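Local coordinates for Slr1964 protein (Synechocystis sp., PDB 4JDX) that destabilizes the R form of orange carotenoid protein, speeding its return to the O form and fluorescence recovery after non-photochemical quenching, at residues A[41-46]-A[58-62]; A[70-74]-A[87-92]; A[14-19]-A[100-105]. All blocks are in the same frame, centred on the assembly; numbering follows the deposited sequence.

In the fold
Three separate contacts are spread along the all-helical subunit. Interaction 1 packs the end of helix 17-47 against helix 53-70 in a helical hairpin that also meets the second subunit. Interaction 3 fixes the other end of helix 17-47 to the start of helix 103-114. The two lie on opposite sides of the chain's centre, with their own centres about 37 Å apart. Interaction 2 sits close to that centre, roughly midway, about 19 Å from interaction 1 and about 18 Å from interaction 3 between centres. Glu34, Ala30 and Phe27 of helix 17-47 adjoin interaction 2, so this long helix is a common reference for all three contacts.

Interaction 1 of 3, residues A[41-46]-A[58-62]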
loop_
_atom_site.group_PDB
_atom_site.type_symbol
_atom_site.label_atom_id
_atom_site.label_comp_id
_atom_site.label_asym_id
_atom_site.label_seq_id
_atom_site.Cartn_x
_atom_site.Cartn_y
_atom_site.Cartn_z
ATOM N N THR A 41 12.261 3.861 -4.225
ATOM C CA THR A 41 12.156 3.792 -2.770
ATOM C C THR A 41 11.324 2.586 -2.354
ATOM O O THR A 41 11.728 1.808 -1.493
ATOM C CB THR A 41 11.521 5.068 -2.169
ATOM O OG1 THR A 41 10.213 5.270 -2.718
ATOM C CG2 THR A 41 12.389 6.286 -2.444
ATOM N N VAL A 42 10.162 2.442 -2.980
ATOM C CA VAL A 42 9.265 1.326 -2.713
ATOM C C VAL A 42 9.986 0.003 -2.923
ATOM O O VAL A 42 9.967 -0.877 -2.062
ATOM C CB VAL A 42 8.039 1.373 -3.647
ATOM C CG1 VAL A 42 7.246 0.060 -3.590
ATOM C CG2 VAL A 42 7.157 2.564 -3.300
ATOM N N GLN A 43 10.621 -0.125 -4.082
ATOM C CA GLN A 43 11.338 -1.338 -4.442
ATOM C C GLN A 43 12.438 -1.622 -3.427
ATOM O O GLN A 43 12.838 -2.771 -3.232
ATOM C CB GLN A 43 11.946 -1.188 -5.838
ATOM C CG GLN A 43 11.706 -2.374 -6.752
ATOM C CD GLN A 43 11.918 -2.034 -8.214
ATOM O OE1 GLN A 43 12.357 -0.936 -8.550
ATOM N NE2 GLN A 43 11.603 -2.975 -9.092
ATOM N N ALA A 44 12.907 -0.567 -2.769
ATOM C CA ALA A 44 14.037 -0.666 -1.855
ATOM C C ALA A 44 13.588 -1.092 -0.462
ATOM O O ALA A 44 14.072 -2.087 0.076
ATOM C CB ALA A 44 14.776 0.666 -1.790
ATOM N N GLN A 45 12.653 -0.343 0.114
ATOM C CA GLN A 45 12.218 -0.595 1.483
ATOM C C GLN A 45 11.329 -1.836 1.564
ATOM O O GLN A 45 10.914 -2.242 2.649
ATOM C CB GLN A 45 11.503 0.629 2.068
ATOM C CG GLN A 45 10.214 1.006 1.368
ATOM C CD GLN A 45 9.498 2.164 2.044
ATOM O OE1 GLN A 45 9.375 3.249 1.475
ATOM N NE2 GLN A 45 9.016 1.934 3.260
ATOM N N ALA A 46 11.054 -2.435 0.410
ATOM C CA ALA A 46 10.305 -3.682 0.346
ATOM C C ALA A 46 11.265 -4.864 0.441
ATOM O O ALA A 46 10.912 -5.922 0.965
ATOM C CB ALA A 46 9.498 -3.751 -0.944
ATOM N N LEU A 58 5.256 0.606 4.823
ATOM C CA LEU A 58 5.368 0.773 3.380
ATOM C C LEU A 58 3.997 1.054 2.790
ATOM O O LEU A 58 3.837 1.921 1.932
ATOM C CB LEU A 58 5.948 -0.491 2.749
ATOM C CG LEU A 58 5.875 -0.565 1.221
ATOM C CD1 LEU A 58 6.714 0.539 0.579
ATOM C CD2 LEU A 58 6.307 -1.946 0.741
ATOM N N HIS A 59 3.007 0.305 3.257
ATOM C CA HIS A 59 1.639 0.483 2.806
ATOM C C HIS A 59 1.153 1.902 3.080
ATOM O O HIS A 59 0.552 2.541 2.216
ATOM C CB HIS A 59 0.722 -0.512 3.506
ATOM C CG HIS A 59 -0.728 -0.305 3.200
ATOM N ND1 HIS A 59 -1.268 -0.568 1.963
ATOM C CD2 HIS A 59 -1.742 0.156 3.968
ATOM C CE1 HIS A 59 -2.561 -0.288 1.983
ATOM N NE2 HIS A 59 -2.873 0.152 3.186
ATOM N N ASP A 60 1.418 2.389 4.288
ATOM C CA ASP A 60 1.011 3.733 4.679
ATOM C C ASP A 60 1.685 4.761 3.781
ATOM O O ASP A 60 1.070 5.743 3.364
ATOM C CB ASP A 60 1.384 4.001 6.138
ATOM C CG ASP A 60 0.630 3.113 7.109
ATOM O OD1 ASP A 60 -0.444 2.594 6.739
ATOM O OD2 ASP A 60 1.113 2.940 8.248
ATOM N N PHE A 61 2.959 4.520 3.489
ATOM C CA PHE A 61 3.745 5.398 2.631
ATOM C C PHE A 61 3.132 5.513 1.236
ATOM O O PHE A 61 2.955 6.617 0.722
ATOM C CB PHE A 61 5.186 4.884 2.542
ATOM C CG PHE A 61 6.033 5.612 1.535
ATOM C CD1 PHE A 61 6.602 6.834 1.838
ATOM C CD2 PHE A 61 6.267 5.067 0.285
ATOM C CE1 PHE A 61 7.380 7.501 0.911
ATOM C CE2 PHE A 61 7.044 5.729 -0.642
ATOM C CZ PHE A 61 7.602 6.946 -0.329
ATOM N N LEU A 62 2.810 4.375 0.627
ATOM C CA LEU A 62 2.194 4.355 -0.701
ATOM C C LEU A 62 0.842 5.056 -0.711
ATOM O O LEU A 62 0.545 5.837 -1.615
ATOM C CB LEU A 62 2.011 2.918 -1.189
ATOM C CG LEU A 62 3.214 2.270 -1.871
ATOM C CD1 LEU A 62 3.007 0.765 -1.977
ATOM C CD2 LEU A 62 3.442 2.888 -3.247
#
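Thr41 O accepts two backbone N-H groups, from Gln45 N at 2.8 Å and from Ala44 N at 2.9 Å, in the same helical turn whose Thr41 and Gln45 side chains meet Phe61. That turn runs antiparallel to segment 58-62 (170° between directions, axes 11.1 Å apart), as the two arms of a helical hairpin.

Gln45 is the bridging side chain. Its CG lies between the backbone N and the carbonyl carbon (chi1 64°), and the extended chain beyond it carries the amide over Leu58, with Gln45 CD 3.5 Å from Leu58 CD1. From there Gln45 OE1 stands over one face of the Phe61 ring, 3.8 Å from Phe61 CD2 and displaced toward the rim, with amide and ring planes 45° apart. Thr41 OG1 also approaches this ring, while its own hydrogen bond goes to Leu38 O. Val42 CG2 meets the Phe61 ring edge near its plane; the Val42 and Leu62 side chains cross at about a right angle, Val42 CG2 lying 3.7 Å from Leu62 CD2. The two methyls of Leu58 divide the work: CD1 meets Gln45 and Val42, and Leu58 CD2 rests 4.0 Å from Ala46 CB.

Across the subunit boundary, Val42 packs on Leu55 of the second subunit and Ala46 on its own counterpart there. No hydrogen bond joins segments 41-46 and 58-62; their pairing rests on apolar packing and on an amide laid against carbon.

Interaction 2 of 3, residues A[70-74]-A[87-92]; sequences DGKYD and LLKEGL
Lys72 reaches from its loop to Glu90 near the C-terminal end of helix 80-89, and its chain meets a ring, a methyl and a carboxylate in turn. CB points toward segment 87-92. CG, anti to the backbone N (chi1 171°), lies over a face of the adjacent Tyr73 ring, offset toward the rim. Lys72 CD then passes Leu87 CD2 at 4.2 Å, and a bend at chi3 (-88°) turns the end of the chain toward the acid. Lys72 CE comes to 3.7 Å from Glu90 OE1, and NZ donates to that same oxygen at 2.5 Å, using its syn lone pair in a salt bridge. Leu92 CD1 lies 3.9 Å from Lys72 NZ.

Beside the charged pair, Tyr73 CE1 packs obliquely against Leu87 CD2 at 3.8 Å, and Tyr73 OH is hydrogen-bonded to Glu34 on helix 17-47. The acceptor segment turns sharply after its helix: Gly91, with positive phi, completes a Schellman motif in which Leu92 N bonds to Leu87 O at 2.7 Å. This turn brings Leu92 back beside Tyr73 OH.

Lys72 NZ also forms salt bridges with Glu34 and Glu68. With a leucine in place of Lys72, the carboxylates of Glu34, Glu68 and Glu90 would probably be left close together without their shared cation. Three acids around one ammonium group are likely to favour its protonated state and to join the loop through one charge to helix 17-47 (Glu34), to Glu68 and to Glu90.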
loop_
_atom_site.group_PDB
_atom_site.type_symbol
_atom_site.label_atom_id
_atom_site.label_comp_id
_atom_site.label_asym_id
_atom_site.label_seq_id
_atom_site.Cartn_x
_atom_site.Cartn_y
_atom_site.Cartn_z
ATOM N N ASP A 70 -1.787 12.505 -6.708
ATOM C CA ASP A 70 -3.054 12.643 -7.416
ATOM C C ASP A 70 -3.453 14.108 -7.571
ATOM O O ASP A 70 -4.073 14.486 -8.566
ATOM C CB ASP A 70 -4.164 11.886 -6.680
ATOM C CG ASP A 70 -4.059 10.380 -6.844
ATOM O OD1 ASP A 70 -3.405 9.923 -7.804
ATOM O OD2 ASP A 70 -4.643 9.654 -6.012
ATOM N N GLY A 71 -3.087 14.933 -6.593
ATOM C CA GLY A 71 -3.500 16.325 -6.583
ATOM C C GLY A 71 -2.353 17.320 -6.548
ATOM O O GLY A 71 -2.571 18.511 -6.329
ATOM N N LYS A 72 -1.133 16.843 -6.774
ATOM C CA LYS A 72 0.050 17.695 -6.666
ATOM C C LYS A 72 0.239 18.611 -7.874
ATOM O O LYS A 72 0.681 19.750 -7.731
ATOM C CB LYS A 72 1.312 16.848 -6.477
ATOM C CG LYS A 72 2.598 17.656 -6.565
ATOM C CD LYS A 72 3.830 16.781 -6.450
ATOM C CE LYS A 72 4.242 16.587 -5.004
ATOM N NZ LYS A 72 5.616 16.034 -4.902
ATOM N N TYR A 73 -0.090 18.111 -9.060
ATOM C CA TYR A 73 0.174 18.844 -10.294
ATOM C C TYR A 73 -1.021 19.688 -10.720
ATOM O O TYR A 73 -1.634 19.447 -11.759
ATOM C CB TYR A 73 0.598 17.869 -11.395
ATOM C CG TYR A 73 1.896 17.172 -11.051
ATOM C CD1 TYR A 73 3.119 17.747 -11.369
ATOM C CD2 TYR A 73 1.901 15.961 -10.374
ATOM C CE1 TYR A 73 4.307 17.127 -11.041
ATOM C CE2 TYR A 73 3.086 15.335 -10.044
ATOM C CZ TYR A 73 4.286 15.924 -10.379
ATOM O OH TYR A 73 5.474 15.310 -10.055
ATOM N N ASP A 74 -1.330 20.687 -9.901
ATOM C CA ASP A 74 -2.451 21.582 -10.142
ATOM C C ASP A 74 -1.995 22.781 -10.974
ATOM O O ASP A 74 -1.135 23.551 -10.547
ATOM C CB ASP A 74 -3.020 22.052 -8.802
ATOM C CG ASP A 74 -4.335 22.779 -8.948
ATOM O OD1 ASP A 74 -4.745 23.062 -10.093
ATOM O OD2 ASP A 74 -4.960 23.079 -7.909
ATOM N N LEU A 87 8.048 21.722 -6.500
ATOM C CA LEU A 87 8.756 20.819 -7.401
ATOM C C LEU A 87 10.248 21.117 -7.411
ATOM O O LEU A 87 11.076 20.205 -7.449
ATOM C CB LEU A 87 8.204 20.952 -8.821
ATOM C CG LEU A 87 6.745 20.533 -9.003
ATOM C CD1 LEU A 87 6.280 20.818 -10.427
ATOM C CD2 LEU A 87 6.557 19.058 -8.640
ATOM N N LEU A 88 10.584 22.402 -7.378
ATOM C CA LEU A 88 11.974 22.836 -7.379
ATOM C C LEU A 88 12.641 22.454 -6.066
ATOM O O LEU A 88 13.777 21.978 -6.043
ATOM C CB LEU A 88 12.045 24.349 -7.571
ATOM C CG LEU A 88 13.445 24.957 -7.639
ATOM C CD1 LEU A 88 14.201 24.453 -8.862
ATOM C CD2 LEU A 88 13.340 26.471 -7.644
ATOM N N LYS A 89 11.920 22.662 -4.970
ATOM C CA LYS A 89 12.423 22.322 -3.649
ATOM C C LYS A 89 12.620 20.814 -3.522
ATOM O O LYS A 89 13.544 20.352 -2.852
ATOM C CB LYS A 89 11.454 22.813 -2.573
ATOM C CG LYS A 89 12.054 22.841 -1.182
ATOM C CD LYS A 89 11.035 23.248 -0.139
ATOM C CE LYS A 89 11.667 23.307 1.239
ATOM N NZ LYS A 89 10.644 23.355 2.315
ATOM N N GLU A 90 11.747 20.052 -4.174
ATOM C CA GLU A 90 11.791 18.595 -4.115
ATOM C C GLU A 90 12.735 18.007 -5.164
ATOM O O GLU A 90 12.924 16.791 -5.222
ATOM C CB GLU A 90 10.387 18.016 -4.299
ATOM C CG GLU A 90 9.436 18.300 -3.147
ATOM C CD GLU A 90 8.058 17.712 -3.371
ATOM O OE1 GLU A 90 7.859 17.038 -4.402
ATOM O OE2 GLU A 90 7.172 17.924 -2.518
ATOM N N GLY A 91 13.323 18.865 -5.992
ATOM C CA GLY A 91 14.277 18.419 -6.992
ATOM C C GLY A 91 13.624 17.744 -8.186
ATOM O O GLY A 91 14.295 17.058 -8.960
ATOM N N LEU A 92 12.318 17.940 -8.339
ATOM C CA LEU A 92 11.573 17.335 -9.439
ATOM C C LEU A 92 11.680 18.166 -10.718
ATOM O O LEU A 92 11.399 17.678 -11.813
ATOM C CB LEU A 92 10.108 17.137 -9.043
ATOM C CG LEU A 92 9.892 16.074 -7.961
ATOM C CD1 LEU A 92 8.421 15.958 -7.582
ATOM C CD2 LEU A 92 10.437 14.728 -8.419
#

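Interaction 3 of 3, residues A[14-19]-A[100-105]; sequences PWSQAE and FLAADK
Two chain segments that lead into helices run side by side, Glu19 and Leu101 being nearest at 5.9 Å between CA atoms. Segment 14-19 enters helix 17-47 through a capping box: Glu19 N donates to Ser16 OG, and Ser16 N returns a nearly straight bond (170°) to the anti lone pair of Glu19 OE1. Segment 100-105 starts helix 103-114, with Ala102 at the N-cap.

The Glu19 carboxylate also reaches across to segment 100-105. Its OE2 accepts from Ala102 N at 2.9 Å, nearly along the C-O axis, and from Lys105 NZ at 2.8 Å on the syn side, 32° out of the carboxylate plane. Lys105 NZ also lies 2.6 Å from Glu19 OE1, completing the salt bridge. The extended Lys105 chain arrives from the opposite direction, and its NZ donates to Pro14 O at 3.0 Å, in the carbonyl plane, although Pro14 is poorly ordered.

In a cation-pi contact, Lys105 NZ sits over the five-membered ring of Trp15, 4.1 Å from its centroid and 8° off the normal. The benzo part of the indole packs on Leu101, Trp15 CZ3 lying 3.7 Å from Leu101 CD2. Phe100 turns its ring edge to helix 17-47, Phe100 CE1 resting 3.3 Å from Glu19 O.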
loop_
_atom_site.group_PDB
_atom_site.type_symbol
_atom_site.label_atom_id
_atom_site.label_comp_id
_atom_site.label_asym_id
_atom_site.label_seq_id
_atom_site.Cartn_x
_atom_site.Cartn_y
_atom_site.Cartn_z
ATOM N N PRO A 14 -1.133 36.907 -15.685
ATOM C CA PRO A 14 -1.182 36.701 -17.137
ATOM C C PRO A 14 -0.206 35.625 -17.600
ATOM O O PRO A 14 0.992 35.725 -17.330
ATOM C CB PRO A 14 -0.770 38.065 -17.689
ATOM C CG PRO A 14 0.140 38.620 -16.647
ATOM C CD PRO A 14 -0.406 38.138 -15.327
ATOM N N TRP A 15 -0.720 34.610 -18.289
ATOM C CA TRP A 15 0.108 33.535 -18.820
ATOM C C TRP A 15 -0.024 33.459 -20.334
ATOM O O TRP A 15 -1.127 33.357 -20.865
ATOM C CB TRP A 15 -0.292 32.194 -18.200
ATOM C CG TRP A 15 0.227 32.001 -16.808
ATOM C CD1 TRP A 15 -0.149 32.684 -15.691
ATOM C CD2 TRP A 15 1.220 31.058 -16.386
ATOM N NE1 TRP A 15 0.549 32.226 -14.599
ATOM C CE2 TRP A 15 1.392 31.230 -15.000
ATOM C CE3 TRP A 15 1.975 30.087 -17.048
ATOM C CZ2 TRP A 15 2.295 30.464 -14.264
ATOM C CZ3 TRP A 15 2.867 29.331 -16.315
ATOM C CH2 TRP A 15 3.019 29.523 -14.939
ATOM N N SER A 16 1.107 33.518 -21.028
ATOM C CA SER A 16 1.113 33.369 -22.474
ATOM C C SER A 16 0.802 31.926 -22.838
ATOM O O SER A 16 0.921 31.026 -22.007
ATOM C CB SER A 16 2.476 33.749 -23.048
ATOM O OG SER A 16 3.471 32.846 -22.602
ATOM N N GLN A 17 0.403 31.713 -24.086
ATOM C CA GLN A 17 0.158 30.377 -24.601
ATOM C C GLN A 17 1.418 29.530 -24.461
ATOM O O GLN A 17 1.364 28.380 -24.022
ATOM C CB GLN A 17 -0.251 30.467 -26.069
ATOM C CG GLN A 17 -0.721 29.163 -26.679
ATOM C CD GLN A 17 -1.290 29.357 -28.069
ATOM O OE1 GLN A 17 -1.451 30.484 -28.533
ATOM N NE2 GLN A 17 -1.596 28.256 -28.744
ATOM N N ALA A 18 2.553 30.117 -24.825
ATOM C CA ALA A 18 3.838 29.429 -24.775
ATOM C C ALA A 18 4.186 29.015 -23.348
ATOM O O ALA A 18 4.720 27.931 -23.120
ATOM C CB ALA A 18 4.936 30.321 -25.355
ATOM N N GLU A 19 3.877 29.881 -22.389
ATOM C CA GLU A 19 4.155 29.601 -20.984
ATOM C C GLU A 19 3.310 28.442 -20.456
ATOM O O GLU A 19 3.825 27.546 -19.787
ATOM C CB GLU A 19 3.925 30.850 -20.130
ATOM C CG GLU A 19 5.067 31.852 -20.195
ATOM C CD GLU A 19 4.806 33.095 -19.371
ATOM O OE1 GLU A 19 3.684 33.638 -19.449
ATOM O OE2 GLU A 19 5.724 33.526 -18.637
ATOM N N PHE A 100 11.752 29.371 -19.760
ATOM C CA PHE A 100 10.737 29.694 -20.758
ATOM C C PHE A 100 9.722 30.661 -20.155
ATOM O O PHE A 100 8.964 31.316 -20.873
ATOM C CB PHE A 100 10.037 28.428 -21.262
ATOM C CG PHE A 100 9.176 27.755 -20.227
ATOM C CD1 PHE A 100 7.846 28.108 -20.076
ATOM C CD2 PHE A 100 9.696 26.773 -19.405
ATOM C CE1 PHE A 100 7.056 27.496 -19.125
ATOM C CE2 PHE A 100 8.907 26.160 -18.452
ATOM C CZ PHE A 100 7.588 26.520 -18.313
ATOM N N LEU A 101 9.730 30.756 -18.828
ATOM C CA LEU A 101 8.829 31.648 -18.112
ATOM C C LEU A 101 9.347 33.080 -18.081
ATOM O O LEU A 101 10.536 33.327 -18.284
ATOM C CB LEU A 101 8.638 31.165 -16.676
ATOM C CG LEU A 101 7.948 29.815 -16.499
ATOM C CD1 LEU A 101 8.001 29.402 -15.036
ATOM C CD2 LEU A 101 6.510 29.880 -17.006
ATOM N N ALA A 102 8.442 34.018 -17.822
ATOM C CA ALA A 102 8.815 35.405 -17.581
ATOM C C ALA A 102 9.797 35.471 -16.416
ATOM O O ALA A 102 9.755 34.639 -15.511
ATOM C CB ALA A 102 7.579 36.241 -17.281
ATOM N N ALA A 103 10.678 36.466 -16.445
ATOM C CA ALA A 103 11.721 36.614 -15.435
ATOM C C ALA A 103 11.138 36.755 -14.030
ATOM O O ALA A 103 11.684 36.211 -13.069
ATOM C CB ALA A 103 12.596 37.817 -15.767
ATOM N N ASP A 104 10.031 37.486 -13.913
ATOM C CA ASP A 104 9.420 37.741 -12.610
ATOM C C ASP A 104 8.884 36.453 -11.980
ATOM O O ASP A 104 8.976 36.262 -10.768
ATOM C CB ASP A 104 8.312 38.799 -12.722
ATOM C CG ASP A 104 7.249 38.436 -13.744
ATOM O OD1 ASP A 104 7.412 37.421 -14.450
ATOM O OD2 ASP A 104 6.251 39.181 -13.845
ATOM N N LYS A 105 8.339 35.569 -12.808
ATOM C CA LYS A 105 7.845 34.279 -12.335
ATOM C C LYS A 105 8.989 33.402 -11.842
ATOM O O LYS A 105 8.878 32.752 -10.804
ATOM C CB LYS A 105 7.086 33.560 -13.447
ATOM C CG LYS A 105 5.760 34.206 -13.789
ATOM C CD LYS A 105 5.205 33.687 -15.099
ATOM C CE LYS A 105 3.946 34.438 -15.482
ATOM N NZ LYS A 105 3.680 34.355 -16.937
#